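Local coordinates for protein Cwp19 (Clostridioides difficile, PDB 5OQ3) that probably hydrolyses cell-wall glycans of the peptidoglycan type, this chain being the TIM-barrel glycoside hydrolase domain of a longer S-layer protein, at residues A[230-234]-A[282-286]; A[222-227]-A[277-283]; A[226-230]-A[241-245]. One frame throughout, in Å; residues are numbered along the deposited sequence.

Contact 1 (A[230-234]-A[282-286]); sequences KASIK and GLIDY
The carboxylate of Asp285 is the flat group that Lys234 meets: NZ of Lys234 comes to OD2 of Asp285 on its syn side, tilted 28° out of the carboxylate plane. This is a hydrogen-bonded salt bridge, with NZ of Lys234 2.8 Å from OD2 of Asp285, and the two side chains approach from opposite directions. The same OD2 also accepts the backbone N-H of Phe242, while the ammonium of Lys234 has a second hydrogen-bond partner in the carbonyl of Val240. Lys234 reaches the acid with a chain that bends once, at chi2 (-53°), and then runs out straight to its tip.

Lys230, one turn earlier on the helix, uses its carbon chain instead. It leaves the helix extended and then turns at chi3 (82°) and again at chi4, laying its methylenes along the loop. CD of Lys230 rests 3.4 Å from O of Leu283, and CE of Lys230 lies 3.2 Å from O of Gly282. NZ of Lys230 remains 4.3 Å from OD1 of Asp285: probably near enough for the opposite charges to influence each other, but too far for a salt bridge.

Gly282, at positive phi, closes helix 275-280 in a Schellman motif, and the loop then leads into strand 286-287 of the barrel. The lysines therefore tie helix 214-236 to this connection. Chemically, one acid serves both a lysine and a backbone amide through a single oxygen, which should hold its rotation, and the two nearby positive charges would be expected to favour its ionised form. The carbonyl of Leu283 is buried without a hydrogen-bond partner, and the methylenes next to the Lys230 ammonium, probably somewhat polarised by it, may offer that oxygen some partial electrostatic relief.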
loop_
_atom_site.group_PDB
_atom_site.type_symbol
_atom_site.label_atom_id
_atom_site.label_comp_id
_atom_site.label_asym_id
_atom_site.label_seq_id
_atom_site.Cartn_x
_atom_site.Cartn_y
_atom_site.Cartn_z
ATOM N N LYS A 230 6.747 11.913 4.875
ATOM C CA LYS A 230 6.704 11.878 6.327
ATOM C C LYS A 230 6.841 13.274 6.921
ATOM O O LYS A 230 6.078 13.663 7.811
ATOM C CB LYS A 230 7.727 10.892 6.911
ATOM C CG LYS A 230 7.401 10.663 8.361
ATOM C CD LYS A 230 7.977 9.472 8.866
ATOM C CE LYS A 230 9.327 9.781 9.212
ATOM N NZ LYS A 230 9.326 10.483 10.514
ATOM N N ALA A 231 7.825 14.021 6.416
ATOM C CA ALA A 231 8.043 15.367 6.957
ATOM C C ALA A 231 6.838 16.274 6.746
ATOM O O ALA A 231 6.492 17.076 7.611
ATOM C CB ALA A 231 9.291 15.982 6.352
ATOM N N SER A 232 6.214 16.172 5.580
ATOM C CA SER A 232 5.047 16.977 5.272
ATOM C C SER A 232 3.918 16.666 6.256
ATOM O O SER A 232 3.331 17.532 6.876
ATOM C CB SER A 232 4.596 16.717 3.826
ATOM O OG SER A 232 3.334 17.311 3.590
ATOM N N ILE A 233 3.636 15.380 6.406
ATOM C CA ILE A 233 2.598 14.924 7.331
ATOM C C ILE A 233 2.855 15.482 8.723
ATOM O O ILE A 233 1.950 16.121 9.322
ATOM C CB ILE A 233 2.473 13.392 7.376
ATOM C CG1 ILE A 233 2.058 12.868 6.039
ATOM C CG2 ILE A 233 1.512 12.969 8.489
ATOM C CD1 ILE A 233 2.263 11.363 5.909
ATOM N N LYS A 234 4.103 15.342 9.197
ATOM C CA LYS A 234 4.402 15.732 10.591
ATOM C C LYS A 234 4.290 17.234 10.777
ATOM O O LYS A 234 3.965 17.680 11.875
ATOM C CB LYS A 234 5.789 15.226 10.984
ATOM C CG LYS A 234 5.953 13.688 10.981
ATOM C CD LYS A 234 4.958 12.850 11.783
ATOM C CE LYS A 234 5.148 11.326 11.521
ATOM N NZ LYS A 234 4.200 10.549 12.381
ATOM N N GLY A 282 14.698 5.897 9.544
ATOM C CA GLY A 282 13.482 6.364 10.161
ATOM C C GLY A 282 12.607 7.180 9.223
ATOM O O GLY A 282 12.023 8.194 9.581
ATOM N N LEU A 283 12.476 6.695 7.996
ATOM C CA LEU A 283 11.736 7.385 6.972
ATOM C C LEU A 283 10.220 7.086 7.044
ATOM O O LEU A 283 9.428 7.703 6.351
ATOM C CB LEU A 283 12.223 7.029 5.553
ATOM C CG LEU A 283 13.731 7.225 5.336
ATOM C CD1 LEU A 283 14.097 6.919 3.907
ATOM C CD2 LEU A 283 14.180 8.600 5.755
ATOM N N ILE A 284 9.883 6.088 7.864
ATOM C CA ILE A 284 8.514 5.623 8.002
ATOM C C ILE A 284 8.255 5.386 9.499
ATOM O O ILE A 284 9.195 5.130 10.254
ATOM C CB ILE A 284 8.267 4.316 7.178
ATOM C CG1 ILE A 284 9.227 3.179 7.566
ATOM C CG2 ILE A 284 8.339 4.620 5.669
ATOM C CD1 ILE A 284 9.077 1.933 6.750
ATOM N N ASP A 285 6.982 5.443 9.878
ATOM C CA ASP A 285 6.589 5.061 11.237
ATOM C C ASP A 285 6.282 3.579 11.400
ATOM O O ASP A 285 6.417 3.031 12.495
ATOM C CB ASP A 285 5.356 5.844 11.678
ATOM C CG ASP A 285 5.568 7.333 11.780
ATOM O OD1 ASP A 285 6.546 7.736 12.404
ATOM O OD2 ASP A 285 4.739 8.073 11.219
ATOM N N TYR A 286 5.825 2.947 10.311
ATOM C CA TYR A 286 5.494 1.519 10.322
ATOM C C TYR A 286 5.786 0.903 8.991
ATOM O O TYR A 286 5.801 1.578 7.974
ATOM C CB TYR A 286 4.036 1.301 10.782
ATOM C CG TYR A 286 2.892 1.612 9.852
ATOM C CD1 TYR A 286 2.524 0.700 8.864
ATOM C CD2 TYR A 286 2.143 2.763 9.978
ATOM C CE1 TYR A 286 1.427 0.924 8.060
ATOM C CE2 TYR A 286 1.010 2.970 9.182
ATOM C CZ TYR A 286 0.670 2.037 8.219
ATOM O OH TYR A 286 -0.466 2.226 7.429
#

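Contact 2 (A[222-227]-A[277-283]); sequences VNTLLR and AWIKQGL
The backbones of 222-227 and 277-283 draw together along the chain, from 6.6 Å between the CA atoms of Asn223 and Trp278 to 4.9 Å between those of Arg227 and Leu283. The indole of Trp278 fills the wider end. Over the centre of its five-membered ring sits CD1 of Leu226, 3.4 Å from the centroid and only 13° off the normal, a direct CH-pi contact. At the ring's edge and in its plane, OD1 of Asn223 takes the indole N-H; the bond is weak because it is bent to 121°, although NE1 of Trp278 and OD1 of Asn223 are 3.0 Å apart. The Asn223 amide stands almost perpendicular to the indole, and its ND2 is directed to the carboxylate of Glu220. CG1 of Val222 adds an oblique contact to CZ2 of Trp278.

At the narrow end the forked tip of Leu283 straddles two helix residues. Its CG lies anti to its own carbonyl carbon (chi1 -54°), letting CD1 touch O of Asn223 at 3.6 Å and CD2 meet CB of Arg227 at 3.9 Å. Phe193 packs on both Trp278 and Val222, extending the apolar cluster. Such interlocking of neighbouring outer helices, here 214-236 and 275-280, is characteristic of the shell of a TIM barrel.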
loop_
_atom_site.group_PDB
_atom_site.type_symbol
_atom_site.label_atom_id
_atom_site.label_comp_id
_atom_site.label_asym_id
_atom_site.label_seq_id
_atom_site.Cartn_x
_atom_site.Cartn_y
_atom_site.Cartn_z
ATOM N N VAL A 222 13.410 6.933 -4.234
ATOM C CA VAL A 222 12.272 6.405 -3.465
ATOM C C VAL A 222 12.421 6.816 -1.997
ATOM O O VAL A 222 11.447 7.349 -1.399
ATOM C CB VAL A 222 12.172 4.880 -3.605
ATOM C CG1 VAL A 222 11.152 4.298 -2.613
ATOM C CG2 VAL A 222 11.808 4.496 -5.045
ATOM N N ASN A 223 13.612 6.650 -1.430
ATOM C CA ASN A 223 13.854 7.068 -0.059
ATOM C C ASN A 223 13.485 8.518 0.169
ATOM O O ASN A 223 12.849 8.844 1.176
ATOM C CB ASN A 223 15.325 6.905 0.296
ATOM C CG ASN A 223 15.823 5.480 0.281
ATOM O OD1 ASN A 223 15.063 4.517 0.141
ATOM N ND2 ASN A 223 17.159 5.354 0.398
ATOM N N THR A 224 13.848 9.403 -0.743
ATOM C CA THR A 224 13.600 10.836 -0.649
ATOM C C THR A 224 12.126 11.140 -0.625
ATOM O O THR A 224 11.665 12.038 0.065
ATOM C CB THR A 224 14.244 11.564 -1.872
ATOM O OG1 THR A 224 15.659 11.379 -1.846
ATOM C CG2 THR A 224 14.053 13.021 -1.815
ATOM N N LEU A 225 11.367 10.452 -1.463
ATOM C CA LEU A 225 9.919 10.621 -1.480
ATOM C C LEU A 225 9.332 10.267 -0.118
ATOM O O LEU A 225 8.575 11.039 0.470
ATOM C CB LEU A 225 9.246 9.774 -2.566
ATOM C CG LEU A 225 7.722 9.871 -2.511
ATOM C CD1 LEU A 225 7.203 11.278 -2.773
ATOM C CD2 LEU A 225 7.142 8.870 -3.488
ATOM N N LEU A 226 9.685 9.097 0.395
ATOM C CA LEU A 226 9.194 8.700 1.710
ATOM C C LEU A 226 9.537 9.693 2.792
ATOM O O LEU A 226 8.674 10.090 3.593
ATOM C CB LEU A 226 9.636 7.281 2.083
ATOM C CG LEU A 226 9.278 6.155 1.118
ATOM C CD1 LEU A 226 9.736 4.811 1.679
ATOM C CD2 LEU A 226 7.880 6.064 0.680
ATOM N N ARG A 227 10.798 10.093 2.833
ATOM C CA ARG A 227 11.249 11.111 3.776
ATOM C C ARG A 227 10.408 12.359 3.701
ATOM O O ARG A 227 9.994 12.917 4.724
ATOM C CB ARG A 227 12.718 11.430 3.493
ATOM C CG ARG A 227 13.335 12.447 4.412
ATOM C CD ARG A 227 14.645 12.979 3.829
ATOM N NE ARG A 227 14.351 13.818 2.658
ATOM C CZ ARG A 227 15.265 14.331 1.841
ATOM N NH1 ARG A 227 16.562 14.022 2.015
ATOM N NH2 ARG A 227 14.903 15.153 0.846
ATOM N N ALA A 277 16.896 0.535 4.360
ATOM C CA ALA A 277 17.255 1.943 4.495
ATOM C C ALA A 277 16.129 2.730 5.105
ATOM O O ALA A 277 16.365 3.660 5.904
ATOM C CB ALA A 277 17.619 2.505 3.092
ATOM N N TRP A 278 14.895 2.472 4.723
ATOM C CA TRP A 278 13.769 3.201 5.257
ATOM C C TRP A 278 13.721 3.036 6.765
ATOM O O TRP A 278 13.434 3.979 7.504
ATOM C CB TRP A 278 12.452 2.717 4.672
ATOM C CG TRP A 278 12.352 2.652 3.203
ATOM C CD1 TRP A 278 13.126 3.265 2.261
ATOM C CD2 TRP A 278 11.349 1.930 2.494
ATOM N NE1 TRP A 278 12.720 2.920 1.013
ATOM C CE2 TRP A 278 11.601 2.118 1.126
ATOM C CE3 TRP A 278 10.249 1.134 2.887
ATOM C CZ2 TRP A 278 10.828 1.499 0.146
ATOM C CZ3 TRP A 278 9.493 0.548 1.928
ATOM C CH2 TRP A 278 9.744 0.749 0.574
ATOM N N ILE A 279 13.929 1.830 7.223
ATOM C CA ILE A 279 13.900 1.510 8.642
ATOM C C ILE A 279 15.062 2.159 9.359
ATOM O O ILE A 279 14.870 2.846 10.381
ATOM C CB ILE A 279 13.861 -0.027 8.856
ATOM C CG1 ILE A 279 12.555 -0.617 8.335
ATOM C CG2 ILE A 279 14.093 -0.396 10.323
ATOM C CD1 ILE A 279 12.575 -2.103 8.163
ATOM N N LYS A 280 16.255 2.018 8.832
ATOM C CA LYS A 280 17.429 2.508 9.525
ATOM C C LYS A 280 17.467 4.004 9.606
ATOM O O LYS A 280 17.960 4.551 10.577
ATOM C CB LYS A 280 18.677 1.892 8.905
ATOM C CG LYS A 280 18.682 0.341 9.010
ATOM C CD LYS A 280 19.118 -0.227 10.349
ATOM C CE LYS A 280 18.058 -0.310 11.425
ATOM N NZ LYS A 280 18.734 -0.262 12.768
ATOM N N GLN A 281 16.980 4.688 8.578
ATOM C CA GLN A 281 16.927 6.164 8.546
ATOM C C GLN A 281 15.632 6.751 9.137
ATOM O O GLN A 281 15.481 7.970 9.235
ATOM C CB GLN A 281 17.130 6.674 7.135
ATOM C CG GLN A 281 18.508 6.364 6.602
ATOM C CD GLN A 281 18.679 6.811 5.163
ATOM O OE1 GLN A 281 18.275 7.924 4.793
ATOM N NE2 GLN A 281 19.266 5.924 4.323
ATOM N N GLY A 282 14.698 5.897 9.544
ATOM C CA GLY A 282 13.482 6.364 10.161
ATOM C C GLY A 282 12.607 7.180 9.223
ATOM O O GLY A 282 12.023 8.194 9.581
ATOM N N LEU A 283 12.476 6.695 7.996
ATOM C CA LEU A 283 11.736 7.385 6.972
ATOM C C LEU A 283 10.220 7.086 7.044
ATOM O O LEU A 283 9.428 7.703 6.351
ATOM C CB LEU A 283 12.223 7.029 5.553
ATOM C CG LEU A 283 13.731 7.225 5.336
ATOM C CD1 LEU A 283 14.097 6.919 3.907
ATOM C CD2 LEU A 283 14.180 8.600 5.755
#

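Contact 3 (A[226-230]-A[241-245]); sequences LRDVK and VFGVS
Apolar packing dominates where the ring of Phe242 meets helix 226-230. CG1 of Val229 sits over one face of this ring, offset toward its rim, in a CH-pi contact 3.9 Å from the centroid and 24° off the normal. Phe242 has CG anti to its backbone N (chi1 178°), which carries the ring out from the strand to the helix. CD2 of Leu226 reaches CZ of Phe242 and CG2 of Val244 equally, at 4.0 Å each, bridging two strand residues that face the same way. The aliphatic base of Lys230 closes in obliquely, with its CB 3.7 Å from CD2 of Phe242.

The polar element is slight: O of Leu226 lies 3.5 Å from CE2 of Phe242 while accepting its routine helical bond from N of Lys230. Phe189 of the preceding strand also meets Phe242 edge-to-face.

Helix and strand run nearly antiparallel, at 158°, with axes 9.5 Å apart, as successive elements of an alpha/beta barrel do. With dispersion and CH-pi contacts doing the work, cohesion here depends on close surface fit more than on directed polar bonds.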
loop_
_atom_site.group_PDB
_atom_site.type_symbol
_atom_site.label_atom_id
_atom_site.label_comp_id
_atom_site.label_asym_id
_atom_site.label_seq_id
_atom_site.Cartn_x
_atom_site.Cartn_y
_atom_site.Cartn_z
ATOM N N LEU A 226 9.685 9.097 0.395
ATOM C CA LEU A 226 9.194 8.700 1.710
ATOM C C LEU A 226 9.537 9.693 2.792
ATOM O O LEU A 226 8.674 10.090 3.593
ATOM C CB LEU A 226 9.636 7.281 2.083
ATOM C CG LEU A 226 9.278 6.155 1.118
ATOM C CD1 LEU A 226 9.736 4.811 1.679
ATOM C CD2 LEU A 226 7.880 6.064 0.680
ATOM N N ARG A 227 10.798 10.093 2.833
ATOM C CA ARG A 227 11.249 11.111 3.776
ATOM C C ARG A 227 10.408 12.359 3.701
ATOM O O ARG A 227 9.994 12.917 4.724
ATOM C CB ARG A 227 12.718 11.430 3.493
ATOM C CG ARG A 227 13.335 12.447 4.412
ATOM C CD ARG A 227 14.645 12.979 3.829
ATOM N NE ARG A 227 14.351 13.818 2.658
ATOM C CZ ARG A 227 15.265 14.331 1.841
ATOM N NH1 ARG A 227 16.562 14.022 2.015
ATOM N NH2 ARG A 227 14.903 15.153 0.846
ATOM N N ASP A 228 10.204 12.848 2.493
ATOM C CA ASP A 228 9.536 14.139 2.301
ATOM C C ASP A 228 8.040 14.053 2.597
ATOM O O ASP A 228 7.458 14.970 3.126
ATOM C CB ASP A 228 9.746 14.634 0.862
ATOM C CG ASP A 228 11.184 15.160 0.593
ATOM O OD1 ASP A 228 12.012 15.216 1.545
ATOM O OD2 ASP A 228 11.387 15.533 -0.582
ATOM N N VAL A 229 7.405 12.920 2.325
ATOM C CA VAL A 229 6.008 12.694 2.673
ATOM C C VAL A 229 5.883 12.653 4.201
ATOM O O VAL A 229 5.015 13.328 4.776
ATOM C CB VAL A 229 5.485 11.376 2.029
ATOM C CG1 VAL A 229 4.107 10.991 2.617
ATOM C CG2 VAL A 229 5.349 11.558 0.517
ATOM N N LYS A 230 6.747 11.913 4.875
ATOM C CA LYS A 230 6.704 11.878 6.327
ATOM C C LYS A 230 6.841 13.274 6.921
ATOM O O LYS A 230 6.078 13.663 7.811
ATOM C CB LYS A 230 7.727 10.892 6.911
ATOM C CG LYS A 230 7.401 10.663 8.361
ATOM C CD LYS A 230 7.977 9.472 8.866
ATOM C CE LYS A 230 9.327 9.781 9.212
ATOM N NZ LYS A 230 9.326 10.483 10.514
ATOM N N VAL A 241 0.186 8.902 11.455
ATOM C CA VAL A 241 1.297 7.952 11.152
ATOM C C VAL A 241 1.478 7.772 9.640
ATOM O O VAL A 241 0.533 7.915 8.870
ATOM C CB VAL A 241 1.102 6.609 11.860
ATOM C CG1 VAL A 241 1.046 6.835 13.354
ATOM C CG2 VAL A 241 -0.150 5.842 11.410
ATOM N N PHE A 242 2.683 7.413 9.262
ATOM C CA PHE A 242 3.020 7.122 7.873
ATOM C C PHE A 242 3.653 5.739 7.800
ATOM O O PHE A 242 4.640 5.441 8.508
ATOM C CB PHE A 242 4.014 8.174 7.366
ATOM C CG PHE A 242 4.471 7.956 5.966
ATOM C CD1 PHE A 242 3.575 7.754 4.932
ATOM C CD2 PHE A 242 5.817 7.937 5.653
ATOM C CE1 PHE A 242 4.012 7.521 3.635
ATOM C CE2 PHE A 242 6.244 7.750 4.365
ATOM C CZ PHE A 242 5.360 7.528 3.353
ATOM N N GLY A 243 3.111 4.909 6.932
ATOM C CA GLY A 243 3.664 3.577 6.760
ATOM C C GLY A 243 3.642 3.107 5.330
ATOM O O GLY A 243 2.913 3.624 4.483
ATOM N N VAL A 244 4.457 2.061 5.102
ATOM C CA VAL A 244 4.587 1.487 3.781
ATOM C C VAL A 244 4.545 -0.016 3.913
ATOM O O VAL A 244 5.116 -0.605 4.831
ATOM C CB VAL A 244 5.953 1.933 3.125
ATOM C CG1 VAL A 244 6.139 1.330 1.753
ATOM C CG2 VAL A 244 6.054 3.437 3.091
ATOM N N SER A 245 3.897 -0.618 2.910
ATOM C CA SER A 245 3.818 -2.052 2.782
ATOM C C SER A 245 4.576 -2.524 1.538
ATOM O O SER A 245 4.012 -2.539 0.434
ATOM C CB SER A 245 2.362 -2.510 2.706
ATOM O OG SER A 245 2.209 -3.897 2.592
#

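Helix 214-236 is common to all three contacts, which follow it over the outside of a TIM barrel. Contact 2 joins it to helix 275-280, contact 3 to strand 241-244, and contact 1 to the loop entering strand 286-287. Centres of contacts 1 and 3 are about 4 Å apart, and that of contact 2 lies about 8 Å from each. A probable backbone hydrogen bond connects contacts 1 and 3, with N of Asp285 2.7 Å from O of Phe242. Trp278 CZ3, 3.4 Å from CG1 of Val244, links contacts 2 and 3. The hydroxyl of Tyr286 hydrogen-bonds to His120 and His188, residues of other barrel strands. No catalytic role is assigned here to any residue of these contacts.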